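Local atomic coordinates of glutamine cyclotransferase (Porphyromonas gingivalis W83, PDB entry 6QQL), a protein that probably catalyses zinc-dependent cyclisation of N-terminal glutamine to pyroglutamate in peptides, as a type II glutaminyl cyclase of mammalian kind. Residues Q74-K79 with L86-I91; Q182-N187 with V254-N259. One frame throughout, in Å; residues are numbered along the deposited sequence.

Contact 1. Residues Q74-K79 with L86-I91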
# COMPACT_ATOMS: atom_id res chain seq x y z
N GLN A 74 -0.90 -15.54 5.26
CA GLN A 74 -1.28 -15.51 6.66
C GLN A 74 -2.77 -15.21 6.72
O GLN A 74 -3.20 -14.12 6.34
CB GLN A 74 -0.47 -14.46 7.42
CG GLN A 74 -0.95 -14.22 8.83
CD GLN A 74 -0.43 -12.92 9.40
OE1 GLN A 74 -0.63 -11.85 8.81
NE2 GLN A 74 0.18 -12.98 10.59
N THR A 75 -3.56 -16.18 7.17
CA THR A 75 -5.01 -16.08 7.18
C THR A 75 -5.55 -16.27 8.59
O THR A 75 -5.10 -17.15 9.33
CB THR A 75 -5.65 -17.11 6.27
OG1 THR A 75 -5.63 -18.38 6.94
CG2 THR A 75 -4.89 -17.20 4.96
N ALA A 76 -6.56 -15.47 8.92
CA ALA A 76 -7.19 -15.56 10.23
C ALA A 76 -8.66 -15.17 10.13
O ALA A 76 -9.07 -14.41 9.25
CB ALA A 76 -6.48 -14.64 11.24
N GLU A 77 -9.46 -15.76 11.01
CA GLU A 77 -10.84 -15.34 11.13
C GLU A 77 -10.89 -14.14 12.08
O GLU A 77 -10.50 -14.24 13.25
CB GLU A 77 -11.70 -16.48 11.64
CG GLU A 77 -11.89 -17.57 10.61
CD GLU A 77 -13.14 -17.35 9.78
OE1 GLU A 77 -14.18 -16.98 10.37
OE2 GLU A 77 -13.06 -17.52 8.54
N ILE A 78 -11.37 -13.01 11.57
CA ILE A 78 -11.38 -11.76 12.32
C ILE A 78 -12.80 -11.20 12.27
O ILE A 78 -13.44 -11.21 11.21
CB ILE A 78 -10.38 -10.75 11.74
CG1 ILE A 78 -8.98 -11.34 11.81
CG2 ILE A 78 -10.39 -9.46 12.54
CD1 ILE A 78 -8.38 -11.22 13.16
N LYS A 79 -13.29 -10.70 13.40
CA LYS A 79 -14.62 -10.11 13.43
C LYS A 79 -14.49 -8.60 13.32
O LYS A 79 -13.62 -8.00 13.95
CB LYS A 79 -15.42 -10.49 14.69
CG LYS A 79 -16.89 -10.10 14.47
CD LYS A 79 -17.91 -10.65 15.48
CE LYS A 79 -17.77 -10.06 16.87
NZ LYS A 79 -18.72 -10.72 17.82
N LEU A 86 -14.71 -11.78 9.07
CA LEU A 86 -13.99 -11.71 7.81
C LEU A 86 -12.90 -12.77 7.71
O LEU A 86 -12.21 -13.06 8.70
CB LEU A 86 -13.36 -10.33 7.60
CG LEU A 86 -14.34 -9.17 7.73
CD1 LEU A 86 -13.60 -7.84 7.79
CD2 LEU A 86 -15.35 -9.20 6.58
N PRO A 87 -12.80 -13.40 6.55
CA PRO A 87 -11.65 -14.26 6.25
C PRO A 87 -10.46 -13.40 5.85
O PRO A 87 -10.18 -13.13 4.67
CB PRO A 87 -12.17 -15.11 5.09
CG PRO A 87 -13.08 -14.18 4.35
CD PRO A 87 -13.71 -13.28 5.40
N MET A 88 -9.75 -12.88 6.85
CA MET A 88 -8.57 -12.08 6.58
C MET A 88 -7.50 -12.89 5.87
O MET A 88 -7.23 -14.05 6.23
CB MET A 88 -7.99 -11.51 7.88
CG MET A 88 -6.73 -10.71 7.63
SD MET A 88 -5.68 -10.68 9.08
CE MET A 88 -4.94 -12.32 9.04
N ARG A 89 -6.83 -12.27 4.89
CA ARG A 89 -5.79 -12.92 4.09
C ARG A 89 -4.67 -11.91 3.85
O ARG A 89 -4.75 -11.11 2.92
CB ARG A 89 -6.35 -13.47 2.79
CG ARG A 89 -5.41 -14.35 1.95
CD ARG A 89 -6.21 -14.94 0.78
NE ARG A 89 -5.42 -15.67 -0.21
CZ ARG A 89 -5.83 -15.90 -1.46
NH1 ARG A 89 -7.01 -15.44 -1.89
NH2 ARG A 89 -5.05 -16.57 -2.31
N ASN A 90 -3.66 -11.93 4.71
CA ASN A 90 -2.45 -11.14 4.50
C ASN A 90 -1.48 -11.94 3.64
O ASN A 90 -1.38 -13.16 3.78
CB ASN A 90 -1.77 -10.78 5.83
CG ASN A 90 -2.54 -9.72 6.61
OD1 ASN A 90 -3.22 -8.87 6.03
ND2 ASN A 90 -2.45 -9.78 7.94
N ILE A 91 -0.78 -11.24 2.74
CA ILE A 91 0.10 -11.87 1.76
C ILE A 91 1.51 -11.35 2.00
O ILE A 91 1.76 -10.14 1.88
CB ILE A 91 -0.38 -11.60 0.32
CG1 ILE A 91 -1.80 -12.16 0.15
CG2 ILE A 91 0.56 -12.27 -0.69
CD1 ILE A 91 -2.57 -11.64 -1.05
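Strands 70-79 and 85-95 form a beta hairpin at one edge of the central mixed sheet, and Q74-K79 runs antiparallel to L86-I91 within it. Q74-N90, A76-M88 and I78-L86 are hydrogen-bonded pairs. T75-R89 and E77-P87 are non-hydrogen-bonded pairs. The bond from M88 N to A76 O is weak, next to the inverse gamma turn centred on P87. At T75 the backbone adds a CA-H...O contact, with CA 3.2 Å from M88 O.

Q74 and N90 lie side by side and point the same way. N90 ND2 gives a nearly straight bond to Q74 OE1 at 2.9 Å (168° at the hydrogen). OE1 lies in the amide plane of N90, while ND2 stands somewhat out of the plane of the Q74 carbonyl. The two amide planes are 51° apart.

M88 bends at chi3 (76°), and its CE lies 3.5 Å from A76 CB. I78 CG1 meets M88 CB at 4.1 Å. On the other face T75 CG2 touches R89 CG at 4.2 Å, while the guanidinium of R89 reaches salt bridges with D58 and E73. The buried amide of N90 is satisfied at both ends: ND2 bonds to G180 O as well as Q74 OE1, and OD1 accepts from the backbone N of D164. These bonds fix its orientation, while R89 carries its charge to D58 of helix 51-66.

Contact 2. Residues Q182-N187 with V254-N259; sequences QYWSRN and VPVIKN
Segments 182-186 and 254-259, of helices 179-186 and 253-260, run side by side in nearly the same direction, their axes 8.5 Å apart at closest approach and inclined by 22°. Helix 179-186 lies on the 70-79/85-95 hairpin. Helix 253-260 leads into edge strand 264-268, where V256 touches C264. The contact is away from the zinc site.

The CB of S185 is directed toward helix 253-260. It sits 3.5 Å from P255 O, and S185 OG is 3.5 Å from P255 CB. OG is held between the backbone N and the carbonyl carbon (chi1 59°). It is hydrogen-bonded to S181 O, four residues back in its own helix. It also lies 2.9 Å from Q182 O and 3.2 Å from N259 OD1; its one proton can serve only one acceptor at a time.

The CB of N259 is directed toward helix 179-186 and rests against S185 O. OD1 of N259 also meets R186 CG at 3.6 Å. It stands over one face of the R186 guanidinium, offset toward the rim, with the amide and guanidinium planes 50° apart.

P255 and Q182 cross at about a right angle, with CG of each 4.0 Å apart. On the buried side, CG2 of V256 comes to the edge of the W184 ring, in its plane, 3.9 Å from CZ3. The indole N-H of W184 is taken by H189 ND1, and Y193 meets the ring edge-to-face. The interface therefore grades from apolar contact at W184 and V256 to polar contact at N259 and exposed R186, with the S185 hydroxyl near acceptors of both helices.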
# COMPACT_ATOMS: atom_id res chain seq x y z
N GLN A 182 -2.84 -4.80 11.83
CA GLN A 182 -2.90 -5.06 13.26
C GLN A 182 -2.51 -6.50 13.53
O GLN A 182 -1.54 -6.76 14.25
CB GLN A 182 -4.29 -4.75 13.80
CG GLN A 182 -4.47 -3.27 14.05
CD GLN A 182 -5.56 -2.95 15.06
OE1 GLN A 182 -6.61 -2.44 14.68
NE2 GLN A 182 -5.30 -3.22 16.34
N TYR A 183 -3.22 -7.45 12.92
CA TYR A 183 -2.94 -8.86 13.17
C TYR A 183 -1.47 -9.17 12.88
O TYR A 183 -0.78 -9.76 13.71
CB TYR A 183 -3.86 -9.75 12.33
CG TYR A 183 -3.70 -11.21 12.69
CD1 TYR A 183 -2.75 -12.02 12.06
CD2 TYR A 183 -4.47 -11.77 13.72
CE1 TYR A 183 -2.60 -13.36 12.43
CE2 TYR A 183 -4.33 -13.11 14.08
CZ TYR A 183 -3.40 -13.91 13.44
OH TYR A 183 -3.24 -15.23 13.80
N TRP A 184 -0.97 -8.70 11.74
CA TRP A 184 0.39 -9.04 11.36
C TRP A 184 1.41 -8.40 12.29
O TRP A 184 2.39 -9.06 12.67
CB TRP A 184 0.65 -8.62 9.92
CG TRP A 184 2.03 -8.94 9.47
CD1 TRP A 184 2.49 -10.16 9.06
CD2 TRP A 184 3.14 -8.04 9.38
NE1 TRP A 184 3.82 -10.07 8.72
CE2 TRP A 184 4.25 -8.78 8.90
CE3 TRP A 184 3.31 -6.67 9.64
CZ2 TRP A 184 5.50 -8.20 8.68
CZ3 TRP A 184 4.56 -6.10 9.43
CH2 TRP A 184 5.64 -6.86 8.95
N SER A 185 1.22 -7.13 12.67
CA SER A 185 2.19 -6.51 13.56
C SER A 185 2.23 -7.20 14.92
O SER A 185 3.28 -7.22 15.56
CB SER A 185 1.91 -5.02 13.77
OG SER A 185 0.62 -4.78 14.31
N ARG A 186 1.11 -7.78 15.37
CA ARG A 186 1.14 -8.54 16.61
C ARG A 186 1.51 -10.00 16.42
O ARG A 186 1.85 -10.67 17.40
CB ARG A 186 -0.22 -8.48 17.32
CG ARG A 186 -0.62 -7.12 17.77
CD ARG A 186 -1.92 -7.16 18.52
NE ARG A 186 -2.27 -5.82 18.96
CZ ARG A 186 -1.91 -5.31 20.13
NH1 ARG A 186 -1.20 -6.05 20.98
NH2 ARG A 186 -2.25 -4.07 20.46
N ASN A 187 1.43 -10.51 15.20
CA ASN A 187 1.72 -11.91 14.92
C ASN A 187 2.41 -12.01 13.57
O ASN A 187 1.85 -12.56 12.61
CB ASN A 187 0.45 -12.75 14.94
CG ASN A 187 -0.34 -12.56 16.20
OD1 ASN A 187 0.08 -12.96 17.28
ND2 ASN A 187 -1.53 -11.98 16.06
N VAL A 254 0.98 2.59 11.06
CA VAL A 254 0.93 2.86 12.49
C VAL A 254 1.05 1.58 13.32
O VAL A 254 1.95 1.52 14.18
CB VAL A 254 -0.31 3.68 12.85
CG1 VAL A 254 -0.43 3.74 14.36
CG2 VAL A 254 -0.22 5.05 12.21
N PRO A 255 0.22 0.55 13.12
CA PRO A 255 0.39 -0.68 13.94
C PRO A 255 1.79 -1.25 13.86
O PRO A 255 2.29 -1.74 14.88
CB PRO A 255 -0.64 -1.66 13.36
CG PRO A 255 -1.62 -0.81 12.64
CD PRO A 255 -0.88 0.40 12.15
N VAL A 256 2.44 -1.15 12.70
CA VAL A 256 3.78 -1.70 12.54
C VAL A 256 4.78 -0.94 13.41
O VAL A 256 5.69 -1.54 14.02
CB VAL A 256 4.18 -1.69 11.05
CG1 VAL A 256 5.60 -2.19 10.85
CG2 VAL A 256 3.23 -2.58 10.25
N ILE A 257 4.64 0.37 13.51
CA ILE A 257 5.54 1.13 14.36
C ILE A 257 5.31 0.78 15.82
O ILE A 257 6.26 0.53 16.57
CB ILE A 257 5.38 2.63 14.10
CG1 ILE A 257 5.79 2.94 12.65
CG2 ILE A 257 6.21 3.43 15.09
CD1 ILE A 257 5.14 4.18 12.06
N LYS A 258 4.05 0.71 16.25
CA LYS A 258 3.80 0.43 17.66
C LYS A 258 4.31 -0.96 18.03
O LYS A 258 5.20 -1.10 18.87
CB LYS A 258 2.31 0.59 18.02
CG LYS A 258 1.79 2.07 17.97
CD LYS A 258 2.55 3.05 18.93
CE LYS A 258 2.34 4.53 18.60
NZ LYS A 258 2.69 5.39 19.78
N ASN A 259 3.83 -1.99 17.33
CA ASN A 259 4.06 -3.36 17.79
C ASN A 259 5.35 -4.00 17.25
O ASN A 259 5.89 -4.91 17.90
CB ASN A 259 2.86 -4.23 17.43
CG ASN A 259 1.56 -3.69 17.99
OD1 ASN A 259 0.54 -3.69 17.31
ND2 ASN A 259 1.60 -3.22 19.24

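Both contacts are partly buried, and their centres lie 14 Å apart. Helix 179-186 connects them: it packs on the hairpin of contact 1 through Y183 and W184, and on helix 253-260 through contact 2. Y183 CD1 is 3.8 Å from M88 CE, and W184 CD1 is 3.6 Å from Q74 OE1. Contact 1 joins neighbours in sequence, mainly through backbone hydrogen bonds, with one amide-amide bond. Contact 2 joins two helices 67 residues apart, by side-chain packing and one hydroxyl-amide contact (S185-N259). Each has a buried part, with M88 and N90 in the first and W184 and V256 in the second. Each also has an exposed part, T75 and E77 in the first, R186 in the second.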